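Local coordinates for protein computational Design of Enzyme (PDB 3TP4) that was engineered computationally as an enzyme, probably to carry an activated serine in a catalytic triad within a glycosidase-like TIM barrel, at residues Gln298-Val303 and Leu340-Ala345; Pro373-Ala378 and Leu458-Glu463; Val405-Ala410 and Tyr445-Thr450. All blocks are in the same frame, centred on the assembly; numbering follows the deposited sequence.

Interaction 1: Gln298-Val303 and Leu340-Ala345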
ATOM      1  N   GLN A 298     -25.669  -7.373 -13.503  1.00 31.29           N
ATOM      2  CA  GLN A 298     -24.624  -6.878 -14.402  1.00 32.12           C
ATOM      3  C   GLN A 298     -23.664  -5.902 -13.729  1.00 29.60           C
ATOM      4  O   GLN A 298     -23.210  -4.939 -14.347  1.00 29.75           O
ATOM      5  CB  GLN A 298     -25.259  -6.233 -15.637  1.00 28.47           C
ATOM      6  CG  GLN A 298     -26.167  -7.191 -16.400  1.00 38.89           C
ATOM      7  CD  GLN A 298     -26.612  -6.628 -17.729  1.00 53.77           C
ATOM      8  OE1 GLN A 298     -27.377  -5.662 -17.787  1.00 55.85           O
ATOM      9  NE2 GLN A 298     -26.119  -7.219 -18.813  1.00 55.79           N
ATOM     10  N   TRP A 299     -23.352  -6.161 -12.465  1.00 30.99           N
ATOM     11  CA  TRP A 299     -22.567  -5.223 -11.674  1.00 25.93           C
ATOM     12  C   TRP A 299     -21.161  -5.037 -12.259  1.00 23.71           C
ATOM     13  O   TRP A 299     -20.700  -3.918 -12.413  1.00 25.98           O
ATOM     14  CB  TRP A 299     -22.490  -5.698 -10.228  1.00 24.03           C
ATOM     15  CG  TRP A 299     -21.839  -4.705  -9.321  1.00 27.38           C
ATOM     16  CD1 TRP A 299     -22.457  -3.698  -8.624  1.00 30.96           C
ATOM     17  CD2 TRP A 299     -20.448  -4.610  -9.020  1.00 25.39           C
ATOM     18  NE1 TRP A 299     -21.526  -2.988  -7.899  1.00 33.45           N
ATOM     19  CE2 TRP A 299     -20.286  -3.532  -8.119  1.00 30.63           C
ATOM     20  CE3 TRP A 299     -19.318  -5.343  -9.408  1.00 25.53           C
ATOM     21  CZ2 TRP A 299     -19.041  -3.160  -7.614  1.00 32.35           C
ATOM     22  CZ3 TRP A 299     -18.069  -4.965  -8.900  1.00 27.97           C
ATOM     23  CH2 TRP A 299     -17.950  -3.887  -8.013  1.00 30.72           C
ATOM     24  N   PHE A 300     -20.497  -6.138 -12.617  1.00 26.38           N
ATOM     25  CA  PHE A 300     -19.140  -6.044 -13.159  1.00 26.67           C
ATOM     26  C   PHE A 300     -19.063  -5.260 -14.473  1.00 25.42           C
ATOM     27  O   PHE A 300     -18.253  -4.347 -14.612  1.00 23.77           O
ATOM     28  CB  PHE A 300     -18.510  -7.427 -13.320  1.00 25.53           C
ATOM     29  CG  PHE A 300     -18.268  -8.142 -12.014  1.00 26.86           C
ATOM     30  CD1 PHE A 300     -17.196  -7.780 -11.195  1.00 27.56           C
ATOM     31  CD2 PHE A 300     -19.102  -9.170 -11.610  1.00 26.71           C
ATOM     32  CE1 PHE A 300     -16.962  -8.438  -9.995  1.00 28.69           C
ATOM     33  CE2 PHE A 300     -18.875  -9.843 -10.413  1.00 29.08           C
ATOM     34  CZ  PHE A 300     -17.810  -9.472  -9.594  1.00 24.31           C
ATOM     35  N   THR A 301     -19.893  -5.614 -15.446  1.00 25.99           N
ATOM     36  CA  THR A 301     -19.867  -4.888 -16.717  1.00 28.75           C
ATOM     37  C   THR A 301     -20.370  -3.451 -16.588  1.00 27.03           C
ATOM     38  O   THR A 301     -19.935  -2.580 -17.322  1.00 28.47           O
ATOM     39  CB  THR A 301     -20.654  -5.614 -17.822  1.00 26.60           C
ATOM     40  OG1 THR A 301     -22.001  -5.820 -17.387  1.00 25.80           O
ATOM     41  CG2 THR A 301     -19.992  -6.963 -18.154  1.00 28.60           C
ATOM     42  N   LYS A 302     -21.290  -3.203 -15.664  1.00 26.65           N
ATOM     43  CA  LYS A 302     -21.724  -1.829 -15.413  1.00 24.13           C
ATOM     44  C   LYS A 302     -20.595  -0.973 -14.826  1.00 24.09           C
ATOM     45  O   LYS A 302     -20.387   0.181 -15.241  1.00 24.00           O
ATOM     46  CB  LYS A 302     -22.943  -1.808 -14.489  1.00 33.02           C
ATOM     47  CG  LYS A 302     -24.212  -2.288 -15.155  1.00 36.98           C
ATOM     48  CD  LYS A 302     -25.344  -2.427 -14.147  1.00 45.38           C
ATOM     49  CE  LYS A 302     -25.616  -1.108 -13.443  1.00 54.97           C
ATOM     50  NZ  LYS A 302     -26.914  -1.137 -12.708  1.00 64.41           N
ATOM     51  N   VAL A 303     -19.867  -1.534 -13.863  1.00 26.33           N
ATOM     52  CA  VAL A 303     -18.716  -0.835 -13.289  1.00 26.36           C
ATOM     53  C   VAL A 303     -17.670  -0.549 -14.363  1.00 25.71           C
ATOM     54  O   VAL A 303     -17.240   0.584 -14.534  1.00 28.41           O
ATOM     55  CB  VAL A 303     -18.080  -1.638 -12.131  1.00 28.25           C
ATOM     56  CG1 VAL A 303     -16.658  -1.144 -11.862  1.00 27.81           C
ATOM     57  CG2 VAL A 303     -18.935  -1.503 -10.875  1.00 26.65           C
ATOM     58  N   LEU A 340     -22.086 -14.996 -12.427  1.00 28.57           N
ATOM     59  CA  LEU A 340     -21.034 -15.681 -13.174  1.00 27.92           C
ATOM     60  C   LEU A 340     -20.935 -15.203 -14.625  1.00 27.56           C
ATOM     61  O   LEU A 340     -19.864 -14.824 -15.089  1.00 26.29           O
ATOM     62  CB  LEU A 340     -21.230 -17.194 -13.144  1.00 32.20           C
ATOM     63  CG  LEU A 340     -20.248 -17.923 -14.066  1.00 33.62           C
ATOM     64  CD1 LEU A 340     -18.865 -17.946 -13.455  1.00 35.65           C
ATOM     65  CD2 LEU A 340     -20.716 -19.325 -14.386  1.00 35.14           C
ATOM     66  N   GLU A 341     -22.054 -15.200 -15.336  1.00 24.80           N
ATOM     67  CA  GLU A 341     -22.045 -14.781 -16.738  1.00 31.49           C
ATOM     68  C   GLU A 341     -21.536 -13.349 -16.902  1.00 29.93           C
ATOM     69  O   GLU A 341     -20.757 -13.056 -17.810  1.00 27.13           O
ATOM     70  CB  GLU A 341     -23.438 -14.943 -17.369  1.00 36.21           C
ATOM     71  CG  GLU A 341     -23.522 -14.415 -18.785  1.00 53.41           C
ATOM     72  CD  GLU A 341     -24.817 -14.801 -19.486  1.00 69.57           C
ATOM     73  OE1 GLU A 341     -25.855 -14.945 -18.796  1.00 66.66           O
ATOM     74  OE2 GLU A 341     -24.790 -14.967 -20.729  1.00 77.67           O
ATOM     75  N   ASP A 342     -21.956 -12.451 -16.015  1.00 29.46           N
ATOM     76  CA  ASP A 342     -21.536 -11.071 -16.137  1.00 29.76           C
ATOM     77  C   ASP A 342     -20.035 -10.940 -15.901  1.00 31.25           C
ATOM     78  O   ASP A 342     -19.361 -10.170 -16.582  1.00 26.72           O
ATOM     79  CB  ASP A 342     -22.298 -10.158 -15.174  1.00 33.85           C
ATOM     80  CG  ASP A 342     -22.031  -8.679 -15.440  1.00 31.85           C
ATOM     81  OD1 ASP A 342     -22.588  -8.133 -16.415  1.00 31.81           O
ATOM     82  OD2 ASP A 342     -21.282  -8.054 -14.666  1.00 31.35           O
ATOM     83  N   PHE A 343     -19.513 -11.686 -14.935  1.00 25.71           N
ATOM     84  CA  PHE A 343     -18.083 -11.623 -14.670  1.00 28.44           C
ATOM     85  C   PHE A 343     -17.295 -12.152 -15.869  1.00 27.62           C
ATOM     86  O   PHE A 343     -16.287 -11.568 -16.264  1.00 29.00           O
ATOM     87  CB  PHE A 343     -17.688 -12.359 -13.381  1.00 23.41           C
ATOM     88  CG  PHE A 343     -16.221 -12.258 -13.076  1.00 27.24           C
ATOM     89  CD1 PHE A 343     -15.693 -11.101 -12.532  1.00 23.54           C
ATOM     90  CD2 PHE A 343     -15.362 -13.301 -13.385  1.00 27.95           C
ATOM     91  CE1 PHE A 343     -14.345 -10.992 -12.273  1.00 28.55           C
ATOM     92  CE2 PHE A 343     -14.010 -13.196 -13.133  1.00 26.32           C
ATOM     93  CZ  PHE A 343     -13.502 -12.042 -12.578  1.00 29.84           C
ATOM     94  N   GLN A 344     -17.762 -13.244 -16.458  1.00 27.59           N
ATOM     95  CA  GLN A 344     -17.148 -13.758 -17.680  1.00 22.43           C
ATOM     96  C   GLN A 344     -17.113 -12.689 -18.771  1.00 28.31           C
ATOM     97  O   GLN A 344     -16.132 -12.582 -19.502  1.00 23.61           O
ATOM     98  CB  GLN A 344     -17.899 -15.003 -18.180  1.00 28.95           C
ATOM     99  CG  GLN A 344     -17.608 -16.227 -17.328  1.00 27.46           C
ATOM    100  CD  GLN A 344     -18.536 -17.380 -17.597  1.00 29.96           C
ATOM    101  OE1 GLN A 344     -19.729 -17.197 -17.853  1.00 27.49           O
ATOM    102  NE2 GLN A 344     -17.994 -18.591 -17.521  1.00 24.27           N
ATOM    103  N   ALA A 345     -18.184 -11.902 -18.879  1.00 27.15           N
ATOM    104  CA  ALA A 345     -18.251 -10.844 -19.891  1.00 22.61           C
ATOM    105  C   ALA A 345     -17.276  -9.724 -19.544  1.00 24.79           C
ATOM    106  O   ALA A 345     -16.579  -9.181 -20.407  1.00 27.15           O
ATOM    107  CB  ALA A 345     -19.685 -10.301 -20.004  1.00 26.45           C
TER
HETATM  108  O   HOH W   1     -23.587  -9.320 -18.712  1.00 50.04           O
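Carboxylate oxygen OD1 of Asp342 is gripped by two hydrogen bonds: Thr301 OG1 gives its proton to Asp342 OD1 at 2.6 Å, and a water donates to the same oxygen while accepting a bond from Gln298 NE2. The other oxygen, OD2, accepts the backbone N-H of Thr301 at 2.9 Å between Thr301 N and Asp342 OD2, and the bond is fairly straight. Both direct bonds use syn lone pairs, so Thr301 holds the carboxylate by both oxygens across the first turn of its helix. CG of Asp342 stands anti to the backbone N (chi1 -171°), which carries the group out to that helix start; the helix start and the Thr301 amide would probably favour the ionised acid. Beside this polar site lies a T-shaped pair, in which CD1 of Phe343 points over the centre of the Phe300 ring, the planes at 74° and the centroids 5.0 Å apart. Trp299 CE3 sits over the opposite face of Phe300. The axes of helix segments 299-303 and 340-345 come within 8.0 Å, inclined at 32°. On the barrel side Trp299 and Phe300 pack on strand 282-285, and Phe343 reaches Thr60 of helix 55-60.

Interaction 2: Pro373-Ala378 and Leu458-Glu463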
ATOM      1  N   PRO A 373      15.521  14.931  -1.602  1.00 33.12           N
ATOM      2  CA  PRO A 373      15.845  15.199  -0.194  1.00 26.25           C
ATOM      3  C   PRO A 373      14.552  15.433   0.601  1.00 29.71           C
ATOM      4  O   PRO A 373      13.634  16.084   0.108  1.00 30.93           O
ATOM      5  CB  PRO A 373      16.678  16.479  -0.269  1.00 25.04           C
ATOM      6  CG  PRO A 373      17.306  16.430  -1.640  1.00 32.17           C
ATOM      7  CD  PRO A 373      16.244  15.825  -2.525  1.00 32.82           C
ATOM      8  N   VAL A 374      14.473  14.882   1.807  1.00 29.69           N
ATOM      9  CA  VAL A 374      13.274  15.028   2.626  1.00 28.95           C
ATOM     10  C   VAL A 374      13.638  15.193   4.105  1.00 31.73           C
ATOM     11  O   VAL A 374      14.613  14.613   4.578  1.00 26.89           O
ATOM     12  CB  VAL A 374      12.325  13.811   2.428  1.00 36.82           C
ATOM     13  CG1 VAL A 374      12.989  12.522   2.908  1.00 32.05           C
ATOM     14  CG2 VAL A 374      10.999  14.039   3.131  1.00 42.67           C
ATOM     15  N   VAL A 375      12.881  16.013   4.827  1.00 29.87           N
ATOM     16  CA  VAL A 375      13.034  16.081   6.271  1.00 27.23           C
ATOM     17  C   VAL A 375      11.667  15.893   6.924  1.00 28.37           C
ATOM     18  O   VAL A 375      10.665  16.474   6.495  1.00 25.39           O
ATOM     19  CB  VAL A 375      13.762  17.372   6.759  1.00 28.61           C
ATOM     20  CG1 VAL A 375      13.007  18.649   6.345  1.00 25.05           C
ATOM     21  CG2 VAL A 375      13.970  17.342   8.277  1.00 24.87           C
ATOM     22  N   HIS A 376      11.615  15.042   7.938  1.00 22.51           N
ATOM     23  CA  HIS A 376      10.399  14.931   8.731  1.00 22.82           C
ATOM     24  C   HIS A 376      10.725  14.598  10.185  1.00 24.38           C
ATOM     25  O   HIS A 376      11.765  14.008  10.494  1.00 21.18           O
ATOM     26  CB  HIS A 376       9.402  13.919   8.126  1.00 21.17           C
ATOM     27  CG  HIS A 376       9.942  12.533   8.002  1.00 23.47           C
ATOM     28  ND1 HIS A 376       9.582  11.515   8.858  1.00 22.36           N
ATOM     29  CD2 HIS A 376      10.794  11.984   7.099  1.00 20.47           C
ATOM     30  CE1 HIS A 376      10.201  10.402   8.499  1.00 20.79           C
ATOM     31  NE2 HIS A 376      10.939  10.660   7.433  1.00 22.78           N
ATOM     32  N   ILE A 377       9.832  15.009  11.072  1.00 25.86           N
ATOM     33  CA  ILE A 377       9.988  14.762  12.499  1.00 27.98           C
ATOM     34  C   ILE A 377       9.231  13.496  12.872  1.00 27.00           C
ATOM     35  O   ILE A 377       8.006  13.500  12.929  1.00 25.77           O
ATOM     36  CB  ILE A 377       9.444  15.956  13.328  1.00 23.27           C
ATOM     37  CG1 ILE A 377      10.244  17.227  13.009  1.00 27.97           C
ATOM     38  CG2 ILE A 377       9.499  15.626  14.822  1.00 24.36           C
ATOM     39  CD1 ILE A 377       9.538  18.569  13.407  1.00 27.75           C
ATOM     40  N   ALA A 378       9.965  12.412  13.107  1.00 26.98           N
ATOM     41  CA  ALA A 378       9.355  11.120  13.420  1.00 23.69           C
ATOM     42  C   ALA A 378       8.751  11.117  14.814  1.00 29.15           C
ATOM     43  O   ALA A 378       7.796  10.384  15.080  1.00 30.17           O
ATOM     44  CB  ALA A 378      10.389   9.997  13.306  1.00 19.43           C
ATOM     45  N   LEU A 458      16.846  22.436   4.711  1.00 24.90           N
ATOM     46  CA  LEU A 458      15.516  21.860   4.644  1.00 31.81           C
ATOM     47  C   LEU A 458      14.837  22.046   5.986  1.00 30.27           C
ATOM     48  O   LEU A 458      15.476  21.903   7.029  1.00 29.47           O
ATOM     49  CB  LEU A 458      15.609  20.361   4.340  1.00 26.65           C
ATOM     50  CG  LEU A 458      16.562  19.928   3.219  1.00 31.28           C
ATOM     51  CD1 LEU A 458      16.649  18.391   3.172  1.00 31.33           C
ATOM     52  CD2 LEU A 458      16.112  20.508   1.867  1.00 32.74           C
ATOM     53  N   ASP A 459      13.546  22.362   5.978  1.00 27.65           N
ATOM     54  CA  ASP A 459      12.825  22.429   7.242  1.00 31.45           C
ATOM     55  C   ASP A 459      11.431  21.839   7.192  1.00 30.66           C
ATOM     56  O   ASP A 459      10.900  21.556   6.124  1.00 25.87           O
ATOM     57  CB  ASP A 459      12.804  23.838   7.847  1.00 31.22           C
ATOM     58  CG  ASP A 459      12.231  24.887   6.910  1.00 39.98           C
ATOM     59  OD1 ASP A 459      11.383  24.555   6.060  1.00 43.72           O
ATOM     60  OD2 ASP A 459      12.635  26.062   7.045  1.00 47.51           O
ATOM     61  N   VAL A 460      10.865  21.650   8.374  1.00 28.94           N
ATOM     62  CA  VAL A 460       9.559  21.046   8.526  1.00 29.16           C
ATOM     63  C   VAL A 460       9.078  21.436   9.913  1.00 31.56           C
ATOM     64  O   VAL A 460       9.893  21.598  10.828  1.00 28.48           O
ATOM     65  CB  VAL A 460       9.643  19.520   8.385  1.00 29.59           C
ATOM     66  CG1 VAL A 460      10.569  18.917   9.466  1.00 27.04           C
ATOM     67  CG2 VAL A 460       8.246  18.897   8.415  1.00 30.76           C
ATOM     68  N   THR A 461       7.766  21.616  10.055  1.00 34.33           N
ATOM     69  CA  THR A 461       7.151  21.979  11.330  1.00 34.93           C
ATOM     70  C   THR A 461       6.058  20.990  11.725  1.00 37.05           C
ATOM     71  O   THR A 461       5.157  20.699  10.935  1.00 38.19           O
ATOM     72  CB  THR A 461       6.546  23.396  11.279  1.00 31.70           C
ATOM     73  OG1 THR A 461       7.581  24.340  11.016  1.00 34.75           O
ATOM     74  CG2 THR A 461       5.886  23.745  12.606  1.00 38.85           C
ATOM     75  N   ASN A 462       6.164  20.448  12.935  1.00 33.27           N
ATOM     76  CA  ASN A 462       5.094  19.651  13.518  1.00 28.44           C
ATOM     77  C   ASN A 462       4.394  20.446  14.612  1.00 36.37           C
ATOM     78  O   ASN A 462       5.040  21.150  15.395  1.00 40.46           O
ATOM     79  CB  ASN A 462       5.622  18.339  14.120  1.00 26.29           C
ATOM     80  CG  ASN A 462       5.956  17.303  13.075  1.00 30.96           C
ATOM     81  OD1 ASN A 462       5.951  17.586  11.871  1.00 30.24           O
ATOM     82  ND2 ASN A 462       6.269  16.088  13.530  1.00 24.18           N
ATOM     83  N   GLU A 463       3.078  20.316  14.682  1.00 38.36           N
ATOM     84  CA  GLU A 463       2.305  20.966  15.734  1.00 44.41           C
ATOM     85  C   GLU A 463       1.838  19.918  16.736  1.00 40.13           C
ATOM     86  O   GLU A 463       1.134  18.982  16.378  1.00 43.46           O
ATOM     87  CB  GLU A 463       1.118  21.719  15.130  1.00 51.01           C
ATOM     88  CG  GLU A 463       0.535  22.779  16.044  1.00 65.63           C
ATOM     89  CD  GLU A 463      -0.157  23.891  15.278  1.00 78.66           C
ATOM     90  OE1 GLU A 463      -0.454  23.702  14.077  1.00 82.00           O
ATOM     91  OE2 GLU A 463      -0.398  24.957  15.880  1.00 82.11           O
TER
HETATM   92  O   HOH W   2       7.140  15.681  10.190  1.00 25.50           O
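Ile377 runs from CB to its tip along the side chain of Asn462; the two lie alongside and head opposite ways. Ile377 CB lies 3.2 Å from Asn462 ND2, and its branch CG2 touches the same nitrogen. CG1, anti to the carbonyl carbon (chi1 -62°), turns instead to Val460, with Ile377 CG1 and Val460 CG1 3.9 Å apart. At the tip, Ile377 CD1 comes to rest 3.8 Å from Asn462 CG. The Asn462 amide addresses both main-chain polar atoms of Ile377: ND2 makes a weak, bent hydrogen bond to Ile377 O (3.2 Å, 135°), while OD1 accepts from a water that in turn accepts the N-H of Ile377. This amide is buried, and the stronger partner of ND2 is Pro380 O. Farther along, contact is apolar. Val375 sets CG2 against CG1 of Val460 and CG1 against CB of Leu458, at 3.7 Å for that last pair; Leu458 CD1 then reaches CB of Pro373. The axes of segments 374-378 and 458-463 come within 6.3 Å, 29° apart in direction: two roughly parallel strands of an Ig-like domain, side by side where its curled sheet returns on itself, joined through side chains. Strand 374-379 pairs with strand 391-398, and 456-466 with 446-453. His376, whose CB points away from strand 458-463, bonds Glu195 and Glu202 of helix 190-207, tying the domain to the barrel.

Interaction 3: Val405-Ala410 and Tyr445-Thr450; sequences VTVEVA and YTVTAT
Six backbone hydrogen bonds join the antiparallel strands in three hydrogen-bonded pairs, Thr406 with Thr450, Glu408 with Thr448 and Ala410 with Thr446. The shortest, from Thr450 N to Thr406 O at 2.8 Å, is also the straightest (172°) and lies nearly along the C=O axis; its reciprocal bond meets the Thr450 carbonyl from above its plane. In the middle and last pairs the donors lie in the carbonyl planes. A water spans the face bearing the threonines, donating to Glu408 O at 3.0 Å and hydrogen-bonding Thr446 OG1 and Thr448 OG1. Thr448 OG1 also bonds Thr461 OG1 on the next strand. Between the main bonds, CA-H...O contacts fill in, such as Val407 CA to Thr448 O at 3.3 Å. The other face is apolar. Val407 CG1, anti to the backbone N (chi1 163°), crosses obliquely to Val447 CG1 at 3.7 Å, while Val407 CG2 leans toward Ala449 CB at 4.2 Å. An alanine at Val407 would remove both methyls and would probably loosen the packing against Val447 and Ala449, leaving the main-chain bonds less affected. Val409 continues this face onto Trp433, and Val405, at the strand's other end, touches Trp429. Registration thus rests on the main chain, whereas valines and Ala449 on one face against mostly threonine and glutamate on the other give the sheet an inward, oily side and a wetter one.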
ATOM      1  N   VAL A 405      21.467  19.552  12.428  1.00 28.85           N
ATOM      2  CA  VAL A 405      20.027  19.705  12.521  1.00 25.47           C
ATOM      3  C   VAL A 405      19.764  20.387  13.854  1.00 29.53           C
ATOM      4  O   VAL A 405      20.267  19.958  14.897  1.00 30.29           O
ATOM      5  CB  VAL A 405      19.282  18.345  12.506  1.00 28.69           C
ATOM      6  CG1 VAL A 405      17.777  18.561  12.563  1.00 30.20           C
ATOM      7  CG2 VAL A 405      19.648  17.513  11.261  1.00 29.27           C
ATOM      8  N   THR A 406      18.995  21.461  13.810  1.00 23.81           N
ATOM      9  CA  THR A 406      18.585  22.152  15.024  1.00 25.26           C
ATOM     10  C   THR A 406      17.074  22.136  15.070  1.00 27.11           C
ATOM     11  O   THR A 406      16.401  22.033  14.038  1.00 30.06           O
ATOM     12  CB  THR A 406      19.085  23.610  15.049  1.00 33.14           C
ATOM     13  OG1 THR A 406      18.596  24.294  13.894  1.00 37.75           O
ATOM     14  CG2 THR A 406      20.626  23.661  15.048  1.00 29.70           C
ATOM     15  N   VAL A 407      16.529  22.189  16.272  1.00 26.26           N
ATOM     16  CA  VAL A 407      15.089  22.181  16.429  1.00 24.29           C
ATOM     17  C   VAL A 407      14.731  23.402  17.251  1.00 31.68           C
ATOM     18  O   VAL A 407      15.408  23.730  18.231  1.00 31.44           O
ATOM     19  CB  VAL A 407      14.593  20.886  17.110  1.00 21.03           C
ATOM     20  CG1 VAL A 407      13.168  21.051  17.640  1.00 24.15           C
ATOM     21  CG2 VAL A 407      14.651  19.714  16.127  1.00 27.63           C
ATOM     22  N   GLU A 408      13.691  24.102  16.825  1.00 27.81           N
ATOM     23  CA  GLU A 408      13.230  25.264  17.548  1.00 27.70           C
ATOM     24  C   GLU A 408      11.818  24.978  18.025  1.00 30.47           C
ATOM     25  O   GLU A 408      10.941  24.632  17.235  1.00 31.41           O
ATOM     26  CB  GLU A 408      13.275  26.496  16.645  1.00 36.83           C
ATOM     27  CG  GLU A 408      13.048  27.794  17.363  1.00 48.39           C
ATOM     28  CD  GLU A 408      13.108  28.976  16.420  1.00 55.56           C
ATOM     29  OE1 GLU A 408      12.090  29.219  15.737  1.00 54.80           O
ATOM     30  OE2 GLU A 408      14.169  29.649  16.362  1.00 46.48           O
ATOM     31  N   VAL A 409      11.609  25.087  19.328  1.00 26.28           N
ATOM     32  CA  VAL A 409      10.298  24.840  19.904  1.00 23.90           C
ATOM     33  C   VAL A 409       9.667  26.167  20.253  1.00 29.61           C
ATOM     34  O   VAL A 409      10.298  27.004  20.903  1.00 30.34           O
ATOM     35  CB  VAL A 409      10.393  23.996  21.179  1.00 32.47           C
ATOM     36  CG1 VAL A 409       9.013  23.786  21.782  1.00 33.84           C
ATOM     37  CG2 VAL A 409      11.074  22.650  20.873  1.00 29.54           C
ATOM     38  N   ALA A 410       8.433  26.373  19.805  1.00 33.21           N
ATOM     39  CA  ALA A 410       7.779  27.662  20.026  1.00 37.47           C
ATOM     40  C   ALA A 410       6.358  27.469  20.506  1.00 37.45           C
ATOM     41  O   ALA A 410       5.743  26.438  20.260  1.00 38.85           O
ATOM     42  CB  ALA A 410       7.796  28.492  18.755  1.00 39.07           C
ATOM     43  N   TYR A 445       4.621  23.362  21.477  1.00 52.24           N
ATOM     44  CA  TYR A 445       3.462  23.373  20.586  1.00 41.30           C
ATOM     45  C   TYR A 445       3.811  23.311  19.096  1.00 36.17           C
ATOM     46  O   TYR A 445       3.324  22.438  18.400  1.00 35.79           O
ATOM     47  CB  TYR A 445       2.574  24.576  20.887  1.00 54.45           C
ATOM     48  CG  TYR A 445       1.156  24.206  21.228  1.00 64.27           C
ATOM     49  CD1 TYR A 445       0.793  23.902  22.534  1.00 65.66           C
ATOM     50  CD2 TYR A 445       0.177  24.159  20.243  1.00 72.14           C
ATOM     51  CE1 TYR A 445      -0.497  23.565  22.849  1.00 68.19           C
ATOM     52  CE2 TYR A 445      -1.117  23.822  20.547  1.00 74.92           C
ATOM     53  CZ  TYR A 445      -1.450  23.527  21.853  1.00 79.09           C
ATOM     54  OH  TYR A 445      -2.747  23.188  22.160  1.00 89.84           O
ATOM     55  N   THR A 446       4.643  24.224  18.602  1.00 39.40           N
ATOM     56  CA  THR A 446       5.203  24.046  17.258  1.00 40.58           C
ATOM     57  C   THR A 446       6.676  23.638  17.340  1.00 33.36           C
ATOM     58  O   THR A 446       7.476  24.257  18.042  1.00 37.86           O
ATOM     59  CB  THR A 446       5.046  25.293  16.355  1.00 39.37           C
ATOM     60  OG1 THR A 446       5.924  26.328  16.804  1.00 41.05           O
ATOM     61  CG2 THR A 446       3.605  25.795  16.368  1.00 41.76           C
ATOM     62  N   VAL A 447       7.015  22.579  16.622  1.00 32.55           N
ATOM     63  CA  VAL A 447       8.352  21.998  16.654  1.00 31.27           C
ATOM     64  C   VAL A 447       8.927  22.039  15.237  1.00 31.22           C
ATOM     65  O   VAL A 447       8.446  21.335  14.351  1.00 27.45           O
ATOM     66  CB  VAL A 447       8.290  20.541  17.148  1.00 32.78           C
ATOM     67  CG1 VAL A 447       9.692  19.919  17.193  1.00 31.56           C
ATOM     68  CG2 VAL A 447       7.633  20.480  18.514  1.00 33.92           C
ATOM     69  N   THR A 448       9.926  22.890  15.023  1.00 32.62           N
ATOM     70  CA  THR A 448      10.456  23.114  13.684  1.00 33.30           C
ATOM     71  C   THR A 448      11.888  22.614  13.566  1.00 30.93           C
ATOM     72  O   THR A 448      12.780  23.103  14.260  1.00 27.45           O
ATOM     73  CB  THR A 448      10.416  24.605  13.308  1.00 34.46           C
ATOM     74  OG1 THR A 448       9.061  25.058  13.332  1.00 30.57           O
ATOM     75  CG2 THR A 448      10.999  24.826  11.918  1.00 36.61           C
ATOM     76  N   ALA A 449      12.088  21.625  12.695  1.00 28.39           N
ATOM     77  CA  ALA A 449      13.410  21.075  12.431  1.00 28.27           C
ATOM     78  C   ALA A 449      14.045  21.776  11.247  1.00 26.08           C
ATOM     79  O   ALA A 449      13.418  21.921  10.191  1.00 25.39           O
ATOM     80  CB  ALA A 449      13.321  19.583  12.161  1.00 24.36           C
ATOM     81  N   THR A 450      15.294  22.191  11.417  1.00 25.06           N
ATOM     82  CA  THR A 450      16.028  22.818  10.335  1.00 29.14           C
ATOM     83  C   THR A 450      17.328  22.063  10.097  1.00 27.25           C
ATOM     84  O   THR A 450      18.235  22.063  10.942  1.00 28.67           O
ATOM     85  CB  THR A 450      16.305  24.293  10.652  1.00 29.28           C
ATOM     86  OG1 THR A 450      15.061  24.956  10.910  1.00 29.05           O
ATOM     87  CG2 THR A 450      17.028  24.985   9.495  1.00 29.86           C
TER
HETATM   88  O   HOH W   3       8.813  26.206  15.888  1.00 40.24           O

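Interaction 1 belongs to the barrel domain, its centre about 47 Å from that of interaction 2 and 55 Å from that of interaction 3. Interactions 2 and 3 share the Ig-type domain through paired strands 446-453 and 456-466, where Asn462 O and Val447 N are probably hydrogen-bonded; Ile377 also packs on Val447. Each contact has a buried side: the Phe300-Phe343 pair, Ile377 with Asn462, and the valines with Ala449. Gln298 and the threonine-glutamate face are more open. A carboxylate at a helix start joins helices in interaction 1, main-chain bonding joins neighbouring strands in interaction 3, and interaction 2 joins strands not paired by their main chains, through apolar side chains, a weak amide bond and a water.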